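Local coordinates for protein leukocyte-associated immunoglobulin-like receptor 1 (Mus musculus, PDB 4ESK) that acts as an inhibitory cell-surface receptor that constitutively restrains the cytolytic function of natural killer cells, B cells and T cells, at residues F25-S31 and T61-I67. Where two conformers were deposited one is given. Residue numbers count along the deposited sequence, not the author numbering.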
loop_
_atom_site.group_PDB
_atom_site.type_symbol
_atom_site.label_atom_id
_atom_site.label_comp_id
_atom_site.label_asym_id
_atom_site.label_seq_id
_atom_site.Cartn_x
_atom_site.Cartn_y
_atom_site.Cartn_z
ATOM N N PHE A 25 -7.289 -6.229 10.884
ATOM C CA PHE A 25 -7.603 -5.868 9.496
ATOM C C PHE A 25 -6.794 -4.625 9.096
ATOM O O PHE A 25 -6.906 -3.564 9.733
ATOM C CB PHE A 25 -9.102 -5.651 9.313
ATOM C CG PHE A 25 -9.903 -6.925 9.335
ATOM C CD1 PHE A 25 -10.102 -7.612 10.519
ATOM C CD2 PHE A 25 -10.457 -7.441 8.166
ATOM C CE1 PHE A 25 -10.821 -8.802 10.544
ATOM C CE2 PHE A 25 -11.187 -8.627 8.190
ATOM C CZ PHE A 25 -11.362 -9.307 9.383
ATOM N N VAL A 26 -5.954 -4.784 8.077
ATOM C CA VAL A 26 -5.101 -3.699 7.565
ATOM C C VAL A 26 -5.764 -3.093 6.324
ATOM O O VAL A 26 -6.459 -3.790 5.579
ATOM C CB VAL A 26 -3.694 -4.218 7.218
ATOM C CG1 VAL A 26 -2.908 -3.229 6.379
ATOM C CG2 VAL A 26 -2.900 -4.544 8.483
ATOM N N THR A 27 -5.596 -1.780 6.154
ATOM C CA THR A 27 -6.031 -1.085 4.953
ATOM C C THR A 27 -4.814 -0.404 4.376
ATOM O O THR A 27 -4.137 0.353 5.073
ATOM C CB THR A 27 -7.070 -0.010 5.280
ATOM O OG1 THR A 27 -8.184 -0.603 5.967
ATOM C CG2 THR A 27 -7.566 0.682 4.008
ATOM N N VAL A 28 -4.522 -0.684 3.115
ATOM C CA VAL A 28 -3.399 -0.062 2.419
ATOM C C VAL A 28 -4.031 0.919 1.444
ATOM O O VAL A 28 -4.897 0.520 0.646
ATOM C CB VAL A 28 -2.523 -1.062 1.625
ATOM C CG1 VAL A 28 -1.322 -0.349 1.003
ATOM C CG2 VAL A 28 -1.990 -2.212 2.504
ATOM N N VAL A 29 -3.616 2.184 1.503
ATOM C CA VAL A 29 -4.176 3.213 0.639
ATOM C C VAL A 29 -3.026 3.619 -0.276
ATOM O O VAL A 29 -2.075 4.247 0.169
ATOM C CB VAL A 29 -4.725 4.429 1.416
ATOM C CG1 VAL A 29 -5.233 5.516 0.474
ATOM C CG2 VAL A 29 -5.849 4.024 2.383
ATOM N N CYS A 30 -3.106 3.217 -1.533
ATOM C CA CYS A 30 -2.184 3.694 -2.563
ATOM C C CYS A 30 -2.767 4.982 -3.085
ATOM O O CYS A 30 -3.994 5.124 -3.203
ATOM C CB CYS A 30 -2.075 2.670 -3.695
ATOM S SG CYS A 30 -1.385 1.082 -3.215
ATOM N N SER A 31 -1.923 5.948 -3.411
ATOM C CA SER A 31 -2.407 7.238 -3.900
ATOM C C SER A 31 -1.459 7.747 -4.986
ATOM O O SER A 31 -0.267 7.456 -4.952
ATOM C CB SER A 31 -2.508 8.228 -2.732
ATOM O OG SER A 31 -2.984 9.504 -3.136
ATOM N N THR A 61 -8.207 9.452 -6.594
ATOM C CA THR A 61 -6.772 9.290 -6.764
ATOM C C THR A 61 -6.193 8.323 -5.728
ATOM O O THR A 61 -4.977 8.161 -5.650
ATOM C CB THR A 61 -6.045 10.645 -6.723
ATOM O OG1 THR A 61 -6.395 11.370 -5.536
ATOM C CG2 THR A 61 -6.409 11.494 -7.960
ATOM N N GLU A 62 -7.058 7.721 -4.914
ATOM C CA GLU A 62 -6.649 6.699 -3.967
ATOM C C GLU A 62 -7.227 5.351 -4.386
ATOM O O GLU A 62 -8.351 5.271 -4.871
ATOM C CB GLU A 62 -7.138 7.032 -2.542
ATOM C CG GLU A 62 -6.475 8.250 -1.923
ATOM C CD GLU A 62 -6.734 9.560 -2.669
ATOM O OE1 GLU A 62 -7.900 9.986 -2.792
ATOM O OE2 GLU A 62 -5.765 10.166 -3.155
ATOM N N ASP A 63 -6.462 4.303 -4.145
ATOM C CA ASP A 63 -6.834 2.921 -4.471
ATOM C C ASP A 63 -6.510 2.074 -3.244
ATOM O O ASP A 63 -5.355 2.018 -2.817
ATOM C CB ASP A 63 -6.001 2.463 -5.653
ATOM C CG ASP A 63 -6.272 3.270 -6.894
ATOM O OD1 ASP A 63 -5.523 4.241 -7.141
ATOM O OD2 ASP A 63 -7.256 2.973 -7.605
ATOM N N GLU A 64 -7.526 1.443 -2.668
ATOM C CA GLU A 64 -7.368 0.772 -1.391
ATOM C C GLU A 64 -7.350 -0.731 -1.534
ATOM O O GLU A 64 -8.070 -1.288 -2.366
ATOM C CB GLU A 64 -8.519 1.110 -0.474
ATOM C CG GLU A 64 -8.580 2.549 -0.053
ATOM C CD GLU A 64 -9.532 2.759 1.100
ATOM O OE1 GLU A 64 -9.945 1.765 1.739
ATOM O OE2 GLU A 64 -9.878 3.925 1.348
ATOM N N PHE A 65 -6.554 -1.373 -0.692
ATOM C CA PHE A 65 -6.489 -2.826 -0.607
ATOM C C PHE A 65 -6.737 -3.197 0.853
ATOM O O PHE A 65 -5.970 -2.797 1.715
ATOM C CB PHE A 65 -5.107 -3.313 -1.023
ATOM C CG PHE A 65 -4.756 -3.046 -2.463
ATOM C CD1 PHE A 65 -4.976 -4.006 -3.415
ATOM C CD2 PHE A 65 -4.166 -1.853 -2.852
ATOM C CE1 PHE A 65 -4.654 -3.780 -4.745
ATOM C CE2 PHE A 65 -3.844 -1.612 -4.182
ATOM C CZ PHE A 65 -4.073 -2.587 -5.128
ATOM N N GLU A 66 -7.820 -3.917 1.137
ATOM C CA GLU A 66 -8.074 -4.376 2.495
ATOM C C GLU A 66 -7.468 -5.758 2.659
ATOM O O GLU A 66 -7.722 -6.651 1.846
ATOM C CB GLU A 66 -9.559 -4.424 2.832
ATOM C CG GLU A 66 -9.790 -4.550 4.334
ATOM C CD GLU A 66 -11.220 -4.867 4.703
ATOM O OE1 GLU A 66 -12.064 -4.980 3.791
ATOM O OE2 GLU A 66 -11.505 -4.995 5.910
ATOM N N ILE A 67 -6.660 -5.905 3.706
ATOM C CA ILE A 67 -5.951 -7.122 4.025
ATOM C C ILE A 67 -6.279 -7.526 5.463
ATOM O O ILE A 67 -5.763 -6.954 6.406
ATOM C CB ILE A 67 -4.427 -6.963 3.906
ATOM C CG1 ILE A 67 -4.035 -6.378 2.548
ATOM C CG2 ILE A 67 -3.727 -8.294 4.108
ATOM C CD1 ILE A 67 -2.553 -6.070 2.478
#
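Strands 26-31 and 62-67 run antiparallel as neighbours in one sheet of the extracellular Ig-like domain. In Ig nomenclature they are probably B and E. Three hydrogen-bonded pairs, Val26 with Ile67, Val28 with Phe65 and Cys30 with Asp63, give six backbone bonds. Val28 N to Phe65 O is 2.9 Å and Phe65 N to Val28 O is 2.8 Å. The side chains of these pairs point into the sandwich. Cys30 at m places SG at the edge of the Phe65 ring, itself m, 3.8 Å from Phe65 CE2, and bonded to Cys80 in the facing sheet. Val28, t, sets CG2 3.9 Å from CD1 of Ile67, which is m,t; Leu44 of strand 41-46 covers both. Asp63 is buried, but its carboxylate is satisfied by His36, Tyr82 and the Glu57 backbone.

Thr27, Val29, Ser31, Glu62, Glu64 and Glu66 project from the opposite face. Glu62 curls back (m, then p), so that OE2 accepts bonds from Ser31 OG at 2.9 Å and Thr61 OG1 at 2.7 Å. Glu64 is more extended, with OE1 3.5 Å from Thr27 CG2. The chemistry is thus two-sided: apolar packing, the disulfide and the hydrogen bonds of buried Asp63 tie the pair to the rest of the domain, while the other face is largely polar and mostly exposed.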